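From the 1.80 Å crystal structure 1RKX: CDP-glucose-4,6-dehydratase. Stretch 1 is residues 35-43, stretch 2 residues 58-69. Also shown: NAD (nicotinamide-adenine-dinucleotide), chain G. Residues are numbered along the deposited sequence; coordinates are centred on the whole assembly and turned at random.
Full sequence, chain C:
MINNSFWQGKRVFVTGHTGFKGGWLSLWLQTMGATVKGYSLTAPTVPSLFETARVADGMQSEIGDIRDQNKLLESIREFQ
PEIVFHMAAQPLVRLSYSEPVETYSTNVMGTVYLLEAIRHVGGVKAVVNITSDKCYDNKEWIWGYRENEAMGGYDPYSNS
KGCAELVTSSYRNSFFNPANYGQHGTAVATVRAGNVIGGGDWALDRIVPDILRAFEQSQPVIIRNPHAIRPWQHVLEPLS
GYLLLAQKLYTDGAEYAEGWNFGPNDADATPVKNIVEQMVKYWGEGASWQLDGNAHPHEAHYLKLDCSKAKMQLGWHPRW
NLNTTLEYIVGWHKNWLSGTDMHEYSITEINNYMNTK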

# COMPACT_ATOMS: atom_id res chain seq x y z
N THR C 35 30.22 -30.80 -7.15
CA THR C 35 29.81 -32.19 -6.99
C THR C 35 28.29 -32.09 -6.91
O THR C 35 27.74 -31.67 -5.89
N VAL C 36 27.62 -32.46 -7.99
CA VAL C 36 26.17 -32.33 -8.06
C VAL C 36 25.34 -33.60 -7.98
O VAL C 36 25.70 -34.63 -8.56
N LYS C 37 24.22 -33.50 -7.27
CA LYS C 37 23.27 -34.60 -7.16
C LYS C 37 21.90 -34.04 -7.51
O LYS C 37 21.52 -32.97 -7.04
N GLY C 38 21.16 -34.76 -8.35
CA GLY C 38 19.84 -34.30 -8.75
C GLY C 38 18.74 -35.25 -8.29
O GLY C 38 18.97 -36.45 -8.13
N TYR C 39 17.55 -34.70 -8.08
CA TYR C 39 16.39 -35.48 -7.63
C TYR C 39 15.19 -34.96 -8.41
O TYR C 39 14.77 -33.82 -8.20
N SER C 40 14.65 -35.78 -9.31
CA SER C 40 13.51 -35.39 -10.14
C SER C 40 12.76 -36.63 -10.61
O SER C 40 13.18 -37.76 -10.39
N LEU C 41 11.63 -36.39 -11.27
CA LEU C 41 10.88 -37.49 -11.87
C LEU C 41 11.59 -37.62 -13.21
O LEU C 41 12.44 -36.78 -13.55
N THR C 42 11.26 -38.65 -13.98
CA THR C 42 11.87 -38.84 -15.29
C THR C 42 11.65 -37.57 -16.13
O THR C 42 10.63 -36.89 -15.98
N ALA C 43 12.61 -37.24 -16.99
CA ALA C 43 12.51 -36.05 -17.84
C ALA C 43 11.08 -35.90 -18.35
O ALA C 43 10.47 -36.86 -18.84
N GLY C 58 27.62 -36.49 -15.81
CA GLY C 58 28.61 -35.87 -14.95
C GLY C 58 28.13 -35.57 -13.54
O GLY C 58 28.70 -34.71 -12.86
N MET C 59 27.10 -36.27 -13.08
CA MET C 59 26.56 -36.03 -11.75
C MET C 59 25.83 -37.25 -11.21
O MET C 59 25.72 -38.27 -11.89
N GLN C 60 25.36 -37.15 -9.97
CA GLN C 60 24.57 -38.21 -9.35
C GLN C 60 23.14 -37.88 -9.75
O GLN C 60 22.65 -36.79 -9.46
N SER C 61 22.46 -38.82 -10.40
CA SER C 61 21.10 -38.58 -10.84
C SER C 61 20.11 -39.56 -10.19
O SER C 61 20.14 -40.76 -10.46
N GLU C 62 19.25 -39.04 -9.32
CA GLU C 62 18.26 -39.89 -8.66
C GLU C 62 16.86 -39.55 -9.13
O GLU C 62 16.47 -38.38 -9.21
N ILE C 63 16.09 -40.58 -9.46
CA ILE C 63 14.72 -40.38 -9.90
C ILE C 63 13.80 -40.60 -8.70
O ILE C 63 13.79 -41.67 -8.10
N GLY C 64 13.05 -39.56 -8.34
CA GLY C 64 12.15 -39.66 -7.21
C GLY C 64 11.13 -38.55 -7.22
O GLY C 64 11.31 -37.53 -7.90
N ASP C 65 10.05 -38.74 -6.47
CA ASP C 65 8.98 -37.75 -6.39
C ASP C 65 9.22 -36.89 -5.15
O ASP C 65 9.46 -37.42 -4.07
N ILE C 66 9.16 -35.56 -5.29
CA ILE C 66 9.38 -34.69 -4.14
C ILE C 66 8.23 -34.78 -3.15
O ILE C 66 8.32 -34.24 -2.05
N ARG C 67 7.15 -35.45 -3.54
CA ARG C 67 6.00 -35.62 -2.65
C ARG C 67 6.22 -36.82 -1.73
O ARG C 67 5.40 -37.11 -0.86
N ASP C 68 7.32 -37.53 -1.95
CA ASP C 68 7.68 -38.68 -1.14
C ASP C 68 8.61 -38.10 -0.07
O ASP C 68 9.83 -38.08 -0.25
N GLN C 69 8.03 -37.65 1.03
CA GLN C 69 8.79 -37.02 2.11
C GLN C 69 10.02 -37.77 2.60
O GLN C 69 11.11 -37.18 2.71

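Strand 35-40 and strand 60-63 lie side by side and run parallel, with side chains leaving the sheet alternately on its two faces. Thr 35, chi1 m, points sideways and makes no contact with stretch 2.

Val 36 is buried and takes the t rotamer. Its CG1 lies 3.7 Å from CE of Met 59, an apolar contact. Met 59 points toward stretch 1, with rotamers p, t and m along its chain. Water 1 joins the backbones here: it accepts from Val 36 N at 3.1 Å and donates to Gly 58 O at 2.6 Å.

Lys 37 is extended, with all four chi angles t. It shares a face of the sheet with Tyr 39, Gln 60 and Glu 62. Its CD lies 3.7 Å from OE1 of Gln 60, whose chi1 is m and chi2 t. Its NZ forms a salt bridge with Glu 62 OE1 at 3.5 Å. That is long for a direct contact, but water 2 bridges the same two atoms. The water accepts from Lys 37 NZ at 2.8 Å and donates to Glu 62 OE1 at 2.8 Å.

Gly 38 has no side chain, and the space beside it is used by Met 59. The CE of Met 59 comes to 3.3 Å from N of Gly 38. An ideal CB on Gly 38 would sit 2.9 Å from Met 59 CE, a clash.

Tyr 39 is buried and has the largest area covered by the other stretch. Its chi1 is t and its chi2 95°. The CB points to the face shared with Glu 62, but the end of the side chain comes nearer to stretch 2. The OH donates a hydrogen bond to the backbone O of Asp 65 at 2.8 Å. Gly 64 CA lies over one ring face, 4.1 Å from the centroid, a CH-pi contact. An ideal CB on Gly 64 would be 2.5 Å from Tyr 39 CZ, so the glycine lets the ring pack this closely. At the ring edge, CE1 of Tyr 39 is 3.6 Å from OE2 of Glu 62, whose chi1 and chi2 are t. An apolar contact joins Tyr 39 CE2 and Ile 66 CG2 at 3.9 Å; Ile 66 has chi1 p and chi2 t.

Ser 40, chi1 m, lies on the other face, with Ile 63. Its CB is 3.6 Å from NAD O2B.

Leu 41, m then t, has its CB pointing away, but CD2 returns to 3.8 Å from Asp 65 CA. Its N donates a weak hydrogen bond to NAD O2B at 3.2 Å. The adenine is held by stretch 2: NAD N6A donates to Asp 65 OD1 at 2.9 Å, and Ile 66 N donates to NAD N1A at 2.8 Å. Arg 67 NH2 forms a salt bridge with Asp 65 OD2 at 2.8 Å.

Thr 42, chi1 m, is exposed; its OG1 lies 4.2 Å from Ile 63 CG2. Ala 43 points away and makes no contact.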

# COMPACT_ATOMS: atom_id res chain seq x y z
CB THR C 35 30.37 -32.79 -5.69
OG1 THR C 35 31.80 -32.79 -5.76
CG2 THR C 35 29.87 -34.21 -5.50
CB VAL C 36 25.77 -31.59 -9.35
CG1 VAL C 36 24.31 -31.14 -9.27
CG2 VAL C 36 26.70 -30.41 -9.60
CB LYS C 37 23.22 -35.18 -5.74
CG LYS C 37 22.22 -36.34 -5.61
CD LYS C 37 22.25 -37.00 -4.23
CE LYS C 37 21.29 -38.19 -4.18
NZ LYS C 37 21.23 -38.82 -2.83
CB TYR C 39 16.18 -35.27 -6.13
CG TYR C 39 15.08 -36.11 -5.51
CD1 TYR C 39 15.37 -37.33 -4.89
CD2 TYR C 39 13.75 -35.68 -5.52
CE1 TYR C 39 14.37 -38.10 -4.29
CE2 TYR C 39 12.74 -36.44 -4.92
CZ TYR C 39 13.06 -37.65 -4.31
OH TYR C 39 12.08 -38.40 -3.70
CB SER C 40 13.96 -34.66 -11.41
OG SER C 40 14.92 -33.65 -11.16
CB LEU C 41 9.43 -37.09 -12.12
CG LEU C 41 8.52 -36.83 -10.92
CD1 LEU C 41 7.14 -36.41 -11.42
CD2 LEU C 41 8.41 -38.10 -10.08
CB THR C 42 11.22 -40.04 -16.02
OG1 THR C 42 11.59 -41.25 -15.34
CG2 THR C 42 11.68 -40.12 -17.47
CB ALA C 43 13.49 -36.14 -19.00
CB MET C 59 25.57 -34.86 -11.82
CG MET C 59 24.32 -35.20 -12.63
SD MET C 59 23.14 -33.83 -12.83
CE MET C 59 22.48 -33.72 -11.15
CB GLN C 60 24.67 -38.14 -7.83
CG GLN C 60 25.92 -38.73 -7.22
CD GLN C 60 25.82 -38.81 -5.71
OE1 GLN C 60 24.86 -39.37 -5.18
NE2 GLN C 60 26.81 -38.26 -5.02
CB SER C 61 21.04 -38.71 -12.36
OG SER C 61 19.75 -38.46 -12.87
CB GLU C 62 18.32 -39.73 -7.14
CG GLU C 62 17.40 -40.72 -6.41
CD GLU C 62 17.40 -40.54 -4.91
OE1 GLU C 62 18.35 -39.94 -4.37
OE2 GLU C 62 16.44 -41.02 -4.26
CB ILE C 63 14.34 -41.35 -11.03
CG1 ILE C 63 15.20 -41.09 -12.27
CG2 ILE C 63 12.86 -41.21 -11.36
CD1 ILE C 63 15.16 -39.64 -12.76
CB ASP C 65 7.64 -38.47 -6.27
CG ASP C 65 6.46 -37.58 -6.60
OD1 ASP C 65 6.36 -36.47 -6.04
OD2 ASP C 65 5.63 -37.99 -7.44
CB ILE C 66 9.57 -33.20 -4.53
CG1 ILE C 66 8.34 -32.69 -5.29
CG2 ILE C 66 10.85 -33.03 -5.34
CD1 ILE C 66 8.40 -31.20 -5.61
CB ARG C 67 4.72 -35.80 -3.47
CG ARG C 67 4.23 -34.50 -4.11
CD ARG C 67 3.12 -34.76 -5.11
NE ARG C 67 3.59 -35.55 -6.24
CZ ARG C 67 2.86 -35.80 -7.32
NH1 ARG C 67 1.62 -35.32 -7.42
NH2 ARG C 67 3.36 -36.52 -8.31
CB ASP C 68 8.44 -39.71 -1.98
CG ASP C 68 8.65 -41.03 -1.26
OD1 ASP C 68 8.79 -41.01 -0.02
OD2 ASP C 68 8.70 -42.08 -1.93
CB GLN C 69 7.87 -36.74 3.30
CG GLN C 69 8.54 -35.94 4.42
CD GLN C 69 7.60 -35.66 5.58
OE1 GLN C 69 6.40 -35.93 5.50
NE2 GLN C 69 8.14 -35.10 6.66
PA NAD G . 10.43 -28.41 -16.61
O1A NAD G . 9.10 -29.05 -16.72
O2A NAD G . 11.35 -28.55 -17.77
O5B NAD G . 11.21 -28.94 -15.31
C5B NAD G . 10.44 -29.32 -14.14
C4B NAD G . 11.22 -30.30 -13.27
O4B NAD G . 10.29 -30.57 -12.19
C3B NAD G . 11.47 -31.64 -13.95
O3B NAD G . 12.86 -31.95 -13.75
C2B NAD G . 10.50 -32.56 -13.23
O2B NAD G . 10.93 -33.95 -13.24
C1B NAD G . 10.43 -31.92 -11.87
N9A NAD G . 9.26 -32.35 -11.12
C8A NAD G . 7.95 -32.03 -11.34
N7A NAD G . 7.10 -32.59 -10.48
C5A NAD G . 7.92 -33.33 -9.65
C6A NAD G . 7.63 -34.16 -8.54
N6A NAD G . 6.44 -34.41 -8.05
N1A NAD G . 8.69 -34.76 -7.91
C2A NAD G . 9.95 -34.52 -8.41
N3A NAD G . 10.33 -33.78 -9.42
C4A NAD G . 9.26 -33.20 -10.02
O3 NAD G . 10.22 -26.90 -16.27
PN NAD G . 11.29 -25.69 -16.06
O1N NAD G . 10.98 -24.74 -17.14
O2N NAD G . 12.66 -26.25 -16.15
O5D NAD G . 10.87 -25.08 -14.66
C5D NAD G . 11.84 -25.14 -13.61
C4D NAD G . 11.30 -24.45 -12.37
O4D NAD G . 11.17 -23.04 -12.76
C3D NAD G . 9.91 -24.83 -11.86
O3D NAD G . 9.88 -24.61 -10.44
C2D NAD G . 9.02 -23.83 -12.59
O2D NAD G . 7.76 -23.69 -11.90
C1D NAD G . 9.86 -22.59 -12.52
N1N NAD G . 9.46 -21.60 -13.51
C2N NAD G . 9.78 -21.71 -14.87
C3N NAD G . 9.43 -20.63 -15.84
C7N NAD G . 9.86 -20.81 -17.25
O7N NAD G . 9.58 -19.89 -18.03
N7N NAD G . 10.52 -21.89 -17.69
C4N NAD G . 8.59 -19.47 -15.36
C5N NAD G . 8.32 -19.52 -13.90
C6N NAD G . 8.71 -20.46 -13.07
O HOH W 1 28.94 -33.38 -10.63
O HOH W 2 20.05 -41.36 -2.64